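Local atomic coordinates of aminoglycoside N(3)-acetyltransferase, AAC(3)-IVa (Escherichia coli, PDB entry 6MN3), a protein that probably transfers the acetyl group of acetyl-CoA to the 3-amino group of 2-deoxystreptamine aminoglycosides such as gentamicin and apramycin, conferring resistance, and binds a zinc ion. Residues N152-Y166 with I226-L239. Residues are numbered along the deposited sequence; the frame is centred on the assembly and turned at random.
Sequences NTTLHLAELMAKVPY and IVATALGQLGRDPL
Two helices of the Antibiotic_NAT fold pack here through apolar side chains. Helix 154-161 carries Ala158 against Val227 and Ala230 of helix 223-236. The axes of segments 154-161 and 226-236 approach to 8.8 Å, with a crossing angle of -47°. Small residues permit this closeness: Ala158 CB meets Ala230 CB at 3.6 Å. Near the start of helix 154-161, Ile226 CD1 touches Asn152 ND2 at 3.4 Å, while Ile226 CG2 touches Leu155 CD2. Asn152 ND2 is hydrogen-bonded to His149 ND1, outside the two segments, and OD1 accepts a weak capping bond from Thr154 N. Val227 splits its branches. CG2 sits against Thr154 CG2 at 3.7 Å, and CG1 faces SD and CE of Met161. The Met161 chain bends at chi3 (65°), which brings CE also to Leu231 CD1.

Farther along, Ala162 CB touches both Leu231 CD2 and Leu234 CD1, each at 3.7 Å. A Schellman motif at Lys163 then turns the chain, and Pro165 CD packs on Pro238 CB. His156 and Glu159 lie on the same helix and with Cys192 have the geometry of a Cys-His-Glu triad, consistent with a catalytic role. Glu159 OE1 accepts a weak bond from His156 ND1 and another bond from Asn188; OE2 is bonded to His190 NE2. Val164 CG1 lies over one face of the Tyr166 ring, offset toward the rim, and Leu239 CD2 reaches its edge, 3.6 Å from Tyr166 CD2. One water links the two loops, donating to Tyr166 OH at 3.0 Å and, at a doubtfully short distance, to Pro238 O.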
loop_
_atom_site.group_PDB
_atom_site.type_symbol
_atom_site.label_atom_id
_atom_site.label_comp_id
_atom_site.label_asym_id
_atom_site.label_seq_id
_atom_site.Cartn_x
_atom_site.Cartn_y
_atom_site.Cartn_z
ATOM N N ASN A 152 2.466 -3.973 3.010
ATOM C CA ASN A 152 2.129 -4.369 1.647
ATOM C C ASN A 152 0.639 -4.667 1.535
ATOM O O ASN A 152 0.217 -5.819 1.676
ATOM C CB ASN A 152 2.955 -5.586 1.222
ATOM C CG ASN A 152 2.875 -5.857 -0.269
ATOM O OD1 ASN A 152 2.062 -5.265 -0.979
ATOM N ND2 ASN A 152 3.727 -6.756 -0.752
ATOM N N THR A 153 -0.158 -3.628 1.269
ATOM C CA THR A 153 -1.610 -3.768 1.247
ATOM C C THR A 153 -2.065 -4.813 0.233
ATOM O O THR A 153 -3.089 -5.477 0.443
ATOM C CB THR A 153 -2.248 -2.408 0.952
ATOM O OG1 THR A 153 -1.970 -1.509 2.031
ATOM C CG2 THR A 153 -3.750 -2.527 0.786
ATOM N N THR A 154 -1.309 -4.993 -0.855
ATOM C CA THR A 154 -1.682 -5.973 -1.872
ATOM C C THR A 154 -1.808 -7.376 -1.285
ATOM O O THR A 154 -2.586 -8.194 -1.792
ATOM C CB THR A 154 -0.663 -5.946 -3.016
ATOM O OG1 THR A 154 -0.648 -4.640 -3.609
ATOM C CG2 THR A 154 -1.010 -6.970 -4.090
ATOM N N LEU A 155 -1.079 -7.665 -0.204
ATOM C CA LEU A 155 -1.217 -8.961 0.451
ATOM C C LEU A 155 -2.616 -9.155 1.025
ATOM O O LEU A 155 -3.134 -10.277 1.025
ATOM C CB LEU A 155 -0.163 -9.110 1.546
ATOM C CG LEU A 155 1.247 -9.413 1.035
ATOM C CD1 LEU A 155 2.243 -9.481 2.181
ATOM C CD2 LEU A 155 1.255 -10.708 0.234
ATOM N N HIS A 156 -3.243 -8.081 1.512
ATOM C CA HIS A 156 -4.623 -8.183 1.979
ATOM C C HIS A 156 -5.560 -8.553 0.837
ATOM O O HIS A 156 -6.534 -9.290 1.034
ATOM C CB HIS A 156 -5.060 -6.868 2.622
ATOM C CG HIS A 156 -4.608 -6.708 4.039
ATOM N ND1 HIS A 156 -5.039 -7.532 5.056
ATOM C CD2 HIS A 156 -3.766 -5.815 4.610
ATOM C CE1 HIS A 156 -4.481 -7.154 6.192
ATOM N NE2 HIS A 156 -3.703 -6.114 5.949
ATOM N N LEU A 157 -5.286 -8.043 -0.365
ATOM C CA LEU A 157 -6.060 -8.444 -1.533
ATOM C C LEU A 157 -5.891 -9.932 -1.812
ATOM O O LEU A 157 -6.845 -10.610 -2.212
ATOM C CB LEU A 157 -5.638 -7.613 -2.746
ATOM C CG LEU A 157 -5.982 -8.132 -4.145
ATOM C CD1 LEU A 157 -7.489 -8.153 -4.369
ATOM C CD2 LEU A 157 -5.291 -7.294 -5.209
ATOM N N ALA A 158 -4.683 -10.458 -1.592
ATOM C CA ALA A 158 -4.434 -11.874 -1.832
ATOM C C ALA A 158 -5.233 -12.746 -0.873
ATOM O O ALA A 158 -5.734 -13.806 -1.261
ATOM C CB ALA A 158 -2.941 -12.170 -1.716
ATOM N N GLU A 159 -5.361 -12.316 0.386
ATOM C CA GLU A 159 -6.190 -13.052 1.335
ATOM C C GLU A 159 -7.631 -13.134 0.852
ATOM O O GLU A 159 -8.268 -14.190 0.947
ATOM C CB GLU A 159 -6.140 -12.388 2.710
ATOM C CG GLU A 159 -4.777 -12.376 3.371
ATOM C CD GLU A 159 -4.779 -11.577 4.659
ATOM O OE1 GLU A 159 -5.190 -10.398 4.627
ATOM O OE2 GLU A 159 -4.380 -12.131 5.705
ATOM N N LEU A 160 -8.158 -12.028 0.329
ATOM C CA LEU A 160 -9.550 -12.009 -0.105
ATOM C C LEU A 160 -9.752 -12.851 -1.358
ATOM O O LEU A 160 -10.779 -13.523 -1.500
ATOM C CB LEU A 160 -10.002 -10.569 -0.336
ATOM C CG LEU A 160 -10.249 -9.799 0.961
ATOM C CD1 LEU A 160 -10.516 -8.332 0.680
ATOM C CD2 LEU A 160 -11.404 -10.423 1.729
ATOM N N MET A 161 -8.783 -12.831 -2.276
ATOM C CA MET A 161 -8.884 -13.681 -3.457
ATOM C C MET A 161 -8.756 -15.154 -3.095
ATOM O O MET A 161 -9.330 -16.012 -3.775
ATOM C CB MET A 161 -7.827 -13.282 -4.485
ATOM C CG MET A 161 -8.125 -11.968 -5.183
ATOM S SD MET A 161 -6.757 -11.385 -6.198
ATOM C CE MET A 161 -6.697 -12.664 -7.452
ATOM N N ALA A 162 -8.021 -15.467 -2.030
ATOM C CA ALA A 162 -7.941 -16.831 -1.528
ATOM C C ALA A 162 -9.170 -17.237 -0.728
ATOM O O ALA A 162 -9.228 -18.379 -0.256
ATOM C CB ALA A 162 -6.686 -17.005 -0.669
ATOM N N LYS A 163 -10.147 -16.341 -0.576
ATOM C CA LYS A 163 -11.334 -16.579 0.244
ATOM C C LYS A 163 -10.925 -17.041 1.642
ATOM O O LYS A 163 -11.300 -18.113 2.118
ATOM C CB LYS A 163 -12.278 -17.578 -0.431
ATOM C CG LYS A 163 -12.626 -17.214 -1.867
ATOM C CD LYS A 163 -12.805 -18.455 -2.723
ATOM C CE LYS A 163 -11.857 -18.450 -3.912
ATOM N NZ LYS A 163 -11.857 -19.760 -4.622
ATOM N N VAL A 164 -10.127 -16.196 2.289
ATOM C CA VAL A 164 -9.481 -16.561 3.551
ATOM C C VAL A 164 -10.548 -16.768 4.620
ATOM O O VAL A 164 -11.588 -16.078 4.599
ATOM C CB VAL A 164 -8.466 -15.476 3.960
ATOM C CG1 VAL A 164 -9.125 -14.333 4.731
ATOM C CG2 VAL A 164 -7.296 -16.083 4.723
ATOM N N PRO A 165 -10.384 -17.726 5.539
ATOM C CA PRO A 165 -11.495 -18.052 6.450
ATOM C C PRO A 165 -11.746 -17.013 7.529
ATOM O O PRO A 165 -12.898 -16.853 7.950
ATOM C CB PRO A 165 -11.071 -19.397 7.060
ATOM C CG PRO A 165 -10.007 -19.927 6.153
ATOM C CD PRO A 165 -9.300 -18.719 5.625
ATOM N N TYR A 166 -10.720 -16.311 8.002
ATOM C CA TYR A 166 -10.909 -15.408 9.126
ATOM C C TYR A 166 -11.517 -14.083 8.677
ATOM O O TYR A 166 -11.306 -13.624 7.550
ATOM C CB TYR A 166 -9.588 -15.155 9.856
ATOM C CG TYR A 166 -8.393 -14.905 8.967
ATOM C CD1 TYR A 166 -8.186 -13.665 8.378
ATOM C CD2 TYR A 166 -7.456 -15.903 8.737
ATOM C CE1 TYR A 166 -7.087 -13.431 7.573
ATOM C CE2 TYR A 166 -6.353 -15.678 7.938
ATOM C CZ TYR A 166 -6.173 -14.439 7.357
ATOM O OH TYR A 166 -5.079 -14.211 6.554
ATOM N N ILE A 226 3.185 -10.484 -6.302
ATOM C CA ILE A 226 2.769 -10.491 -4.900
ATOM C C ILE A 226 1.531 -11.359 -4.720
ATOM O O ILE A 226 1.448 -12.173 -3.794
ATOM C CB ILE A 226 2.518 -9.054 -4.410
ATOM C CG1 ILE A 226 3.811 -8.244 -4.430
ATOM C CG2 ILE A 226 1.916 -9.062 -3.013
ATOM C CD1 ILE A 226 3.601 -6.776 -4.174
ATOM N N VAL A 227 0.550 -11.197 -5.608
ATOM C CA VAL A 227 -0.703 -11.932 -5.477
ATOM C C VAL A 227 -0.493 -13.409 -5.791
ATOM O O VAL A 227 -0.943 -14.286 -5.046
ATOM C CB VAL A 227 -1.783 -11.306 -6.379
ATOM C CG1 VAL A 227 -2.967 -12.249 -6.535
ATOM C CG2 VAL A 227 -2.233 -9.974 -5.804
ATOM N N ALA A 228 0.203 -13.704 -6.892
ATOM C CA ALA A 228 0.394 -15.095 -7.296
ATOM C C ALA A 228 1.185 -15.873 -6.254
ATOM O O ALA A 228 0.843 -17.016 -5.930
ATOM C CB ALA A 228 1.092 -15.158 -8.654
ATOM N N THR A 229 2.249 -15.273 -5.719
ATOM C CA THR A 229 3.047 -15.946 -4.702
ATOM C C THR A 229 2.228 -16.201 -3.445
ATOM O O THR A 229 2.256 -17.303 -2.884
ATOM C CB THR A 229 4.288 -15.114 -4.378
ATOM O OG1 THR A 229 5.044 -14.898 -5.575
ATOM C CG2 THR A 229 5.161 -15.820 -3.349
ATOM N N ALA A 230 1.480 -15.192 -2.992
ATOM C CA ALA A 230 0.714 -15.331 -1.758
ATOM C C ALA A 230 -0.428 -16.325 -1.921
ATOM O O ALA A 230 -0.736 -17.076 -0.990
ATOM C CB ALA A 230 0.181 -13.970 -1.313
ATOM N N LEU A 231 -1.066 -16.345 -3.096
ATOM C CA LEU A 231 -2.153 -17.291 -3.330
ATOM C C LEU A 231 -1.672 -18.734 -3.246
ATOM O O LEU A 231 -2.432 -19.616 -2.832
ATOM C CB LEU A 231 -2.801 -17.025 -4.689
ATOM C CG LEU A 231 -3.760 -15.834 -4.763
ATOM C CD1 LEU A 231 -4.405 -15.742 -6.140
ATOM C CD2 LEU A 231 -4.818 -15.925 -3.677
ATOM N N GLY A 232 -0.421 -18.996 -3.630
ATOM C CA GLY A 232 0.116 -20.339 -3.486
ATOM C C GLY A 232 0.330 -20.726 -2.036
ATOM O O GLY A 232 0.036 -21.857 -1.636
ATOM N N GLN A 233 0.842 -19.795 -1.228
ATOM C CA GLN A 233 1.038 -20.076 0.190
ATOM C C GLN A 233 -0.292 -20.147 0.928
ATOM O O GLN A 233 -0.457 -20.959 1.845
ATOM C CB GLN A 233 1.944 -19.017 0.815
ATOM C CG GLN A 233 3.352 -18.991 0.245
ATOM C CD GLN A 233 4.217 -20.127 0.760
ATOM O OE1 GLN A 233 3.860 -20.815 1.719
ATOM N NE2 GLN A 233 5.368 -20.323 0.130
ATOM N N LEU A 234 -1.252 -19.299 0.546
ATOM C CA LEU A 234 -2.579 -19.374 1.148
ATOM C C LEU A 234 -3.309 -20.642 0.725
ATOM O O LEU A 234 -4.108 -21.183 1.499
ATOM C CB LEU A 234 -3.401 -18.139 0.780
ATOM C CG LEU A 234 -3.008 -16.827 1.464
ATOM C CD1 LEU A 234 -3.461 -15.628 0.638
ATOM C CD2 LEU A 234 -3.575 -16.756 2.875
ATOM N N GLY A 235 -3.048 -21.131 -0.491
ATOM C CA GLY A 235 -3.657 -22.375 -0.927
ATOM C C GLY A 235 -3.172 -23.577 -0.144
ATOM O O GLY A 235 -3.894 -24.571 -0.016
ATOM N N ARG A 236 -1.949 -23.511 0.381
ATOM C CA ARG A 236 -1.418 -24.567 1.234
ATOM C C ARG A 236 -1.832 -24.388 2.688
ATOM O O ARG A 236 -2.181 -25.366 3.359
ATOM C CB ARG A 236 0.109 -24.611 1.133
ATOM C CG ARG A 236 0.741 -25.734 1.931
ATOM C CD ARG A 236 2.261 -25.682 1.853
ATOM N NE ARG A 236 2.900 -26.052 3.114
ATOM C CZ ARG A 236 3.067 -27.304 3.529
ATOM N NH1 ARG A 236 2.632 -28.315 2.790
ATOM N NH2 ARG A 236 3.666 -27.549 4.689
ATOM N N ASP A 237 -1.794 -23.154 3.187
ATOM C CA ASP A 237 -2.211 -22.840 4.552
ATOM C C ASP A 237 -3.044 -21.566 4.508
ATOM O O ASP A 237 -2.496 -20.461 4.363
ATOM C CB ASP A 237 -1.010 -22.678 5.483
ATOM C CG ASP A 237 -1.395 -22.732 6.955
ATOM O OD1 ASP A 237 -2.493 -22.256 7.313
ATOM O OD2 ASP A 237 -0.591 -23.248 7.759
ATOM N N PRO A 238 -4.369 -21.677 4.622
ATOM C CA PRO A 238 -5.202 -20.464 4.676
ATOM C C PRO A 238 -4.890 -19.570 5.863
ATOM O O PRO A 238 -5.209 -18.376 5.821
ATOM C CB PRO A 238 -6.632 -21.022 4.754
ATOM C CG PRO A 238 -6.533 -22.417 4.220
ATOM C CD PRO A 238 -5.177 -22.907 4.630
ATOM N N LEU A 239 -4.274 -20.106 6.917
ATOM C CA LEU A 239 -3.897 -19.333 8.094
ATOM C C LEU A 239 -2.387 -19.125 8.175
ATOM O O LEU A 239 -1.818 -19.090 9.270
ATOM C CB LEU A 239 -4.413 -20.010 9.363
ATOM C CG LEU A 239 -5.843 -20.550 9.292
ATOM C CD1 LEU A 239 -6.226 -21.238 10.593
ATOM C CD2 LEU A 239 -6.826 -19.435 8.962
HETATM O O HOH W 1 -3.383 -16.668 6.287
#